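Local coordinates for Glyoxalase/bleomycin resistance protein/dioxygenase (Sphaerobacter thermophilus, PDB 4HC5) that belongs to the glyoxalase/bleomycin resistance/dioxygenase superfamily and may act as a dioxygenase, at the interface of chains A and B. Coordinates in Å, arbitrary orientation; residue numbers count along the deposited sequence, not the author numbering. Chains: chain A/B, Glyoxalase/bleomycin resistance protein/dioxygenase.

Contact 1: the interface of chains A and B. Residues chain A 35, 85-87, 93, 130; chain B 10-12.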
loop_
_atom_site.group_PDB
_atom_site.type_symbol
_atom_site.label_atom_id
_atom_site.label_comp_id
_atom_site.label_asym_id
_atom_site.label_seq_id
_atom_site.Cartn_x
_atom_site.Cartn_y
_atom_site.Cartn_z
ATOM N N LEU A 35 15.524 -8.656 -2.244
ATOM C CA LEU A 35 14.169 -9.195 -2.089
ATOM C C LEU A 35 13.616 -9.899 -3.301
ATOM O O LEU A 35 12.588 -10.556 -3.233
ATOM C CB LEU A 35 13.162 -8.190 -1.566
ATOM C CG LEU A 35 13.443 -7.538 -0.206
ATOM C CD1 LEU A 35 12.270 -6.656 0.216
ATOM C CD2 LEU A 35 13.815 -8.566 0.861
ATOM N N LEU A 85 3.472 -8.454 3.529
ATOM C CA LEU A 85 3.974 -9.192 2.376
ATOM C C LEU A 85 3.713 -10.693 2.600
ATOM O O LEU A 85 3.930 -11.190 3.692
ATOM C CB LEU A 85 5.470 -8.961 2.197
ATOM C CG LEU A 85 5.913 -7.500 1.982
ATOM C CD1 LEU A 85 7.466 -7.414 1.994
ATOM C CD2 LEU A 85 5.313 -6.894 0.713
ATOM N N ILE A 86 3.330 -11.373 1.510
ATOM C CA ILE A 86 3.115 -12.821 1.545
ATOM C C ILE A 86 4.274 -13.556 0.864
ATOM O O ILE A 86 4.781 -13.130 -0.190
ATOM C CB ILE A 86 1.794 -13.221 0.829
ATOM C CG1 ILE A 86 0.606 -12.611 1.593
ATOM C CG2 ILE A 86 1.656 -14.720 0.689
ATOM C CD1 ILE A 86 0.419 -12.969 3.021
ATOM N N THR A 87 4.685 -14.658 1.500
ATOM C CA THR A 87 5.607 -15.604 0.901
ATOM C C THR A 87 4.940 -16.983 0.987
ATOM O O THR A 87 4.186 -17.256 1.900
ATOM C CB THR A 87 6.984 -15.623 1.626
ATOM O OG1 THR A 87 7.853 -16.523 0.948
ATOM C CG2 THR A 87 6.850 -16.041 3.097
ATOM N N ALA A 93 12.400 -18.209 2.960
ATOM C CA ALA A 93 12.572 -16.742 2.873
ATOM C C ALA A 93 13.479 -16.262 4.022
ATOM O O ALA A 93 14.421 -15.474 3.835
ATOM C CB ALA A 93 11.249 -15.974 2.856
ATOM N N LEU A 130 5.895 -10.115 7.342
ATOM C CA LEU A 130 6.071 -11.155 6.406
ATOM C C LEU A 130 5.272 -12.352 6.906
ATOM O O LEU A 130 5.534 -12.869 7.979
ATOM C CB LEU A 130 7.545 -11.524 6.227
ATOM C CG LEU A 130 7.856 -12.614 5.237
ATOM C CD1 LEU A 130 7.431 -12.231 3.819
ATOM C CD2 LEU A 130 9.371 -12.997 5.270
HETATM N N MSE B 10 11.091 -15.250 -2.830
HETATM C CA MSE B 10 11.269 -14.677 -1.470
HETATM C C MSE B 10 9.911 -14.083 -1.043
HETATM O O MSE B 10 9.448 -14.309 0.059
HETATM C CB MSE B 10 12.369 -13.615 -1.416
HETATM C CG MSE B 10 13.736 -14.164 -1.758
HETATM SE SE MSE B 10 14.385 -15.398 -0.508
HETATM C CE MSE B 10 13.811 -17.083 -1.228
ATOM N N ILE B 11 9.362 -13.250 -1.937
ATOM C CA ILE B 11 8.114 -12.490 -1.713
ATOM C C ILE B 11 7.212 -12.694 -2.920
ATOM O O ILE B 11 7.600 -12.372 -4.047
ATOM C CB ILE B 11 8.353 -10.940 -1.539
ATOM C CG1 ILE B 11 9.447 -10.648 -0.453
ATOM C CG2 ILE B 11 7.038 -10.160 -1.336
ATOM C CD1 ILE B 11 9.119 -11.082 0.923
ATOM N N ALA B 12 5.967 -13.157 -2.656
ATOM C CA ALA B 12 4.988 -13.496 -3.692
ATOM C C ALA B 12 4.106 -12.321 -4.116
ATOM O O ALA B 12 3.837 -12.134 -5.279
ATOM C CB ALA B 12 4.126 -14.669 -3.245
HETATM O O HOH W 1 10.572 -12.137 -4.415
#
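The backbone N of B:Ala12 donates to the carbonyl O of A:Ile86 at 2.7 Å. This bond ties the N-terminal segment of one subunit to the end of strand 79-87 of the other. One residue along that strand, the hydroxyl OG1 of A:Thr87 gives its hydrogen to the backbone O of B:Met10 at 2.9 Å, coming from above the carbonyl plane, 50° out of it. OG1 can get there because it stands opposite its own backbone N (chi1 -177°). A third polar link is indirect: a water lies 2.8 Å from A:Leu35 O and also binds B:Ile11 through its N and its O, so it bridges the backbones of the two chains. Between these polar links B:Ile11 pushes its side chain into chain A, where its branches divide the work. The delta methyl CD1 of B:Ile11 meets CD1 of A:Leu130 at 3.5 Å, while CG2 of B:Ile11 rests near CB of A:Leu85, 4.0 Å away. B:Met10, a selenomethionine, bends at chi2 and chi3 and brings SE to 4.1 Å from CA of A:Ala93. The segment thus spans a surface built from strands 79-87 and 126-132, helix 90-99 and the loop holding A:Leu35, within what is probably the dimer interface.

Contact 2: the interface of chains A and B. Residues chain A 86, 88, 133; chain B 13, 15.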
loop_
_atom_site.group_PDB
_atom_site.type_symbol
_atom_site.label_atom_id
_atom_site.label_comp_id
_atom_site.label_asym_id
_atom_site.label_seq_id
_atom_site.Cartn_x
_atom_site.Cartn_y
_atom_site.Cartn_z
ATOM N N ILE A 86 3.330 -11.373 1.510
ATOM C CA ILE A 86 3.115 -12.821 1.545
ATOM C C ILE A 86 4.274 -13.556 0.864
ATOM O O ILE A 86 4.781 -13.130 -0.190
ATOM C CB ILE A 86 1.794 -13.221 0.829
ATOM C CG1 ILE A 86 0.606 -12.611 1.593
ATOM C CG2 ILE A 86 1.656 -14.720 0.689
ATOM C CD1 ILE A 86 0.419 -12.969 3.021
ATOM N N ARG A 88 5.252 -17.821 0.029
ATOM C CA ARG A 88 4.773 -19.209 0.065
ATOM C C ARG A 88 5.608 -20.182 0.897
ATOM O O ARG A 88 5.170 -21.287 1.216
ATOM C CB ARG A 88 4.538 -19.731 -1.353
ATOM C CG ARG A 88 3.497 -18.849 -2.058
ATOM C CD ARG A 88 2.674 -19.536 -3.156
ATOM N NE ARG A 88 1.752 -18.518 -3.717
ATOM C CZ ARG A 88 2.026 -17.664 -4.707
ATOM N NH1 ARG A 88 1.103 -16.771 -5.107
ATOM N NH2 ARG A 88 3.211 -17.690 -5.314
ATOM N N GLU A 133 1.718 -17.801 3.362
ATOM C CA GLU A 133 0.393 -17.991 2.744
ATOM C C GLU A 133 -0.314 -19.178 3.291
ATOM O O GLU A 133 0.238 -20.303 3.220
ATOM C CB GLU A 133 0.520 -18.068 1.222
ATOM C CG GLU A 133 -0.822 -17.988 0.511
ATOM C CD GLU A 133 -0.685 -17.922 -1.025
ATOM O OE1 GLU A 133 -1.222 -16.958 -1.609
ATOM O OE2 GLU A 133 -0.078 -18.865 -1.637
ATOM O OXT GLU A 133 -1.494 -19.014 3.766
ATOM N N TYR B 13 3.651 -11.540 -3.146
ATOM C CA TYR B 13 2.787 -10.381 -3.399
ATOM C C TYR B 13 2.596 -9.562 -2.132
ATOM O O TYR B 13 2.867 -9.994 -1.009
ATOM C CB TYR B 13 1.397 -10.769 -3.966
ATOM C CG TYR B 13 0.541 -11.647 -3.104
ATOM C CD1 TYR B 13 0.703 -13.048 -3.183
ATOM C CD2 TYR B 13 -0.453 -11.147 -2.284
ATOM C CE1 TYR B 13 -0.151 -13.903 -2.499
ATOM C CE2 TYR B 13 -1.280 -11.991 -1.534
ATOM C CZ TYR B 13 -1.089 -13.361 -1.636
ATOM O OH TYR B 13 -1.880 -14.227 -0.932
ATOM N N HIS B 15 0.248 -8.133 0.480
ATOM C CA HIS B 15 -1.040 -8.543 1.021
ATOM C C HIS B 15 -1.970 -7.384 1.171
ATOM O O HIS B 15 -3.166 -7.456 0.812
ATOM C CB HIS B 15 -0.864 -9.205 2.378
ATOM C CG HIS B 15 -2.166 -9.577 3.048
ATOM N ND1 HIS B 15 -2.818 -8.740 3.874
ATOM C CD2 HIS B 15 -2.927 -10.742 2.986
ATOM C CE1 HIS B 15 -3.941 -9.336 4.321
ATOM N NE2 HIS B 15 -4.006 -10.561 3.775
#
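Backbone pairing, side-chain polar bonds and apolar packing all join A:Ile86 and its neighbours to B:Tyr13. In the first class, A:Ile86 N donates to B:Tyr13 O at 2.9 Å. The two residues form an antiparallel beta bridge between strands 79-87 and 13-20 of different subunits. The second class is a chain of polar contacts at the edge of the ring. The phenol OH of B:Tyr13 donates to carboxylate OE1 of the C-terminal A:Glu133 at 2.9 Å, meeting it on the anti side. The carboxylate and ring planes stand 51° apart. On the same subunit, NE of A:Arg88 forms a salt bridge with OE2 of A:Glu133 at 2.8 Å, within its guanidinium plane but above that of the carboxylate. The arginine probably steadies the carboxylate of A:Glu133 and may favour its ionised form. Packing is the third class: CB of A:Ile86 lies over one face of the B:Tyr13 ring, 3.9 Å from the centroid, in a CH-pi contact offset toward the rim. B:Tyr13 has CG between its backbone N and carbonyl carbon (chi1 61°), an arrangement that sets the ring alongside the isoleucine while the two side chains point the same way. Farther along, CG1 of A:Ile86 also reaches CB of B:His15, 3.8 Å away.

Contact 3: the interface of chains A and B. Residues chain A 11-14; chain B 56-57, 59, 86.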
loop_
_atom_site.group_PDB
_atom_site.type_symbol
_atom_site.label_atom_id
_atom_site.label_comp_id
_atom_site.label_asym_id
_atom_site.label_seq_id
_atom_site.Cartn_x
_atom_site.Cartn_y
_atom_site.Cartn_z
ATOM N N ILE A 11 -13.609 1.050 -8.835
ATOM C CA ILE A 11 -12.178 0.784 -8.654
ATOM C C ILE A 11 -11.804 -0.643 -8.991
ATOM O O ILE A 11 -12.345 -1.531 -8.439
ATOM C CB ILE A 11 -11.787 1.041 -7.191
ATOM C CG1 ILE A 11 -12.247 2.407 -6.741
ATOM C CG2 ILE A 11 -10.296 0.837 -6.972
ATOM C CD1 ILE A 11 -11.626 3.537 -7.500
ATOM N N ALA A 12 -10.884 -0.822 -9.920
ATOM C CA ALA A 12 -10.441 -2.147 -10.387
ATOM C C ALA A 12 -9.426 -2.791 -9.432
ATOM O O ALA A 12 -9.484 -3.980 -9.156
ATOM C CB ALA A 12 -9.895 -2.095 -11.814
ATOM N N TYR A 13 -8.431 -2.025 -9.010
ATOM C CA TYR A 13 -7.375 -2.556 -8.130
ATOM C C TYR A 13 -6.528 -1.420 -7.573
ATOM O O TYR A 13 -6.552 -0.307 -8.094
ATOM C CB TYR A 13 -6.524 -3.641 -8.862
ATOM C CG TYR A 13 -5.754 -3.219 -10.066
ATOM C CD1 TYR A 13 -6.331 -3.280 -11.352
ATOM C CD2 TYR A 13 -4.401 -2.819 -9.984
ATOM C CE1 TYR A 13 -5.627 -2.869 -12.473
ATOM C CE2 TYR A 13 -3.706 -2.425 -11.120
ATOM C CZ TYR A 13 -4.300 -2.461 -12.351
ATOM O OH TYR A 13 -3.597 -2.083 -13.472
ATOM N N VAL A 14 -5.755 -1.787 -6.559
ATOM C CA VAL A 14 -4.703 -0.918 -6.005
ATOM C C VAL A 14 -3.479 -0.984 -6.929
ATOM O O VAL A 14 -2.882 -2.036 -7.118
ATOM C CB VAL A 14 -4.355 -1.299 -4.596
ATOM C CG1 VAL A 14 -3.180 -0.387 -4.116
ATOM C CG2 VAL A 14 -5.567 -1.219 -3.662
ATOM N N PRO B 56 -10.825 -4.021 -3.639
ATOM C CA PRO B 56 -11.625 -3.839 -4.860
ATOM C C PRO B 56 -12.074 -5.249 -5.373
ATOM O O PRO B 56 -11.288 -6.200 -5.355
ATOM C CB PRO B 56 -10.636 -3.193 -5.835
ATOM C CG PRO B 56 -9.655 -2.493 -4.944
ATOM C CD PRO B 56 -9.461 -3.480 -3.797
ATOM N N PRO B 57 -13.304 -5.348 -5.871
ATOM C CA PRO B 57 -13.815 -6.668 -6.217
ATOM C C PRO B 57 -12.979 -7.390 -7.253
ATOM O O PRO B 57 -12.608 -6.815 -8.251
ATOM C CB PRO B 57 -15.201 -6.364 -6.793
ATOM C CG PRO B 57 -15.567 -5.102 -6.105
ATOM C CD PRO B 57 -14.305 -4.288 -5.965
ATOM N N ALA B 59 -9.803 -8.212 -6.937
ATOM C CA ALA B 59 -8.390 -7.813 -6.855
ATOM C C ALA B 59 -7.669 -8.565 -5.730
ATOM O O ALA B 59 -8.270 -9.048 -4.797
ATOM C CB ALA B 59 -8.252 -6.295 -6.685
ATOM N N ILE B 86 -6.574 2.209 -9.651
ATOM C CA ILE B 86 -6.905 2.090 -11.083
ATOM C C ILE B 86 -8.427 1.923 -11.255
ATOM O O ILE B 86 -9.039 1.144 -10.581
ATOM C CB ILE B 86 -6.197 0.893 -11.821
ATOM C CG1 ILE B 86 -4.671 1.079 -11.743
ATOM C CG2 ILE B 86 -6.733 0.708 -13.229
ATOM C CD1 ILE B 86 -4.142 2.410 -12.289
HETATM O O HOH W 2 -10.525 -6.275 -10.113
#
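A:Tyr13 forms an antiparallel beta bridge with B:Ile86 in this vicinal-oxygen-chelate (VOC) family protein, and A:Ala12 just before it adds a further backbone bond. The N of A:Ala12 donates to B:Ile86 O at 2.8 Å, and B:Ile86 N returns a bond to A:Tyr13 O at 3.0 Å. These reciprocal bonds set the start of strand 13-20 against strand 83-87 of the partner. Beside them the isoleucine covers one face of the A:Tyr13 ring: CB sits above it toward the rim in a CH-pi contact, and CG1 of B:Ile86 approaches CZ of A:Tyr13 at 3.6 Å. With CG1 opposite its carbonyl carbon (chi1 -61°), B:Ile86 lays that branch across the phenol end, while CG2 meets the ring at CE1. On the other flank of the segment stands B:Pro56, whose CB is 3.5 Å from A:Ile11 O and whose CG packs near CA of A:Tyr13 and CG2 of A:Ile11. B:Ala59 adds its methyl CB, 3.8 Å from CB of A:Tyr13. Farther out, a water bridges the two chains, 2.7 Å from A:Ala12 O and 2.8 Å from B:Pro57 O. Consecutive prolines B:Pro56 and B:Pro57 limit the freedom of this loop and probably help hold it against chain A.

Contact 1 and contact 2 are neighbours, with the centres of their C-alpha atoms about 6 Å apart, and they share A:Ile86, which uses its O in one and its N and side chain in the other. The C-alpha centre of contact 3 lies about 22 Å from that of contact 1 and about 18 Å from that of contact 2. There the roles are exchanged: the start of chain A runs along B:Ile86, repeating the pairing under the two-fold symmetry. Each subunit thus lends its N-terminal segment and receives its partner's, which would suit a stable dimer, although the structure alone does not show the state in solution.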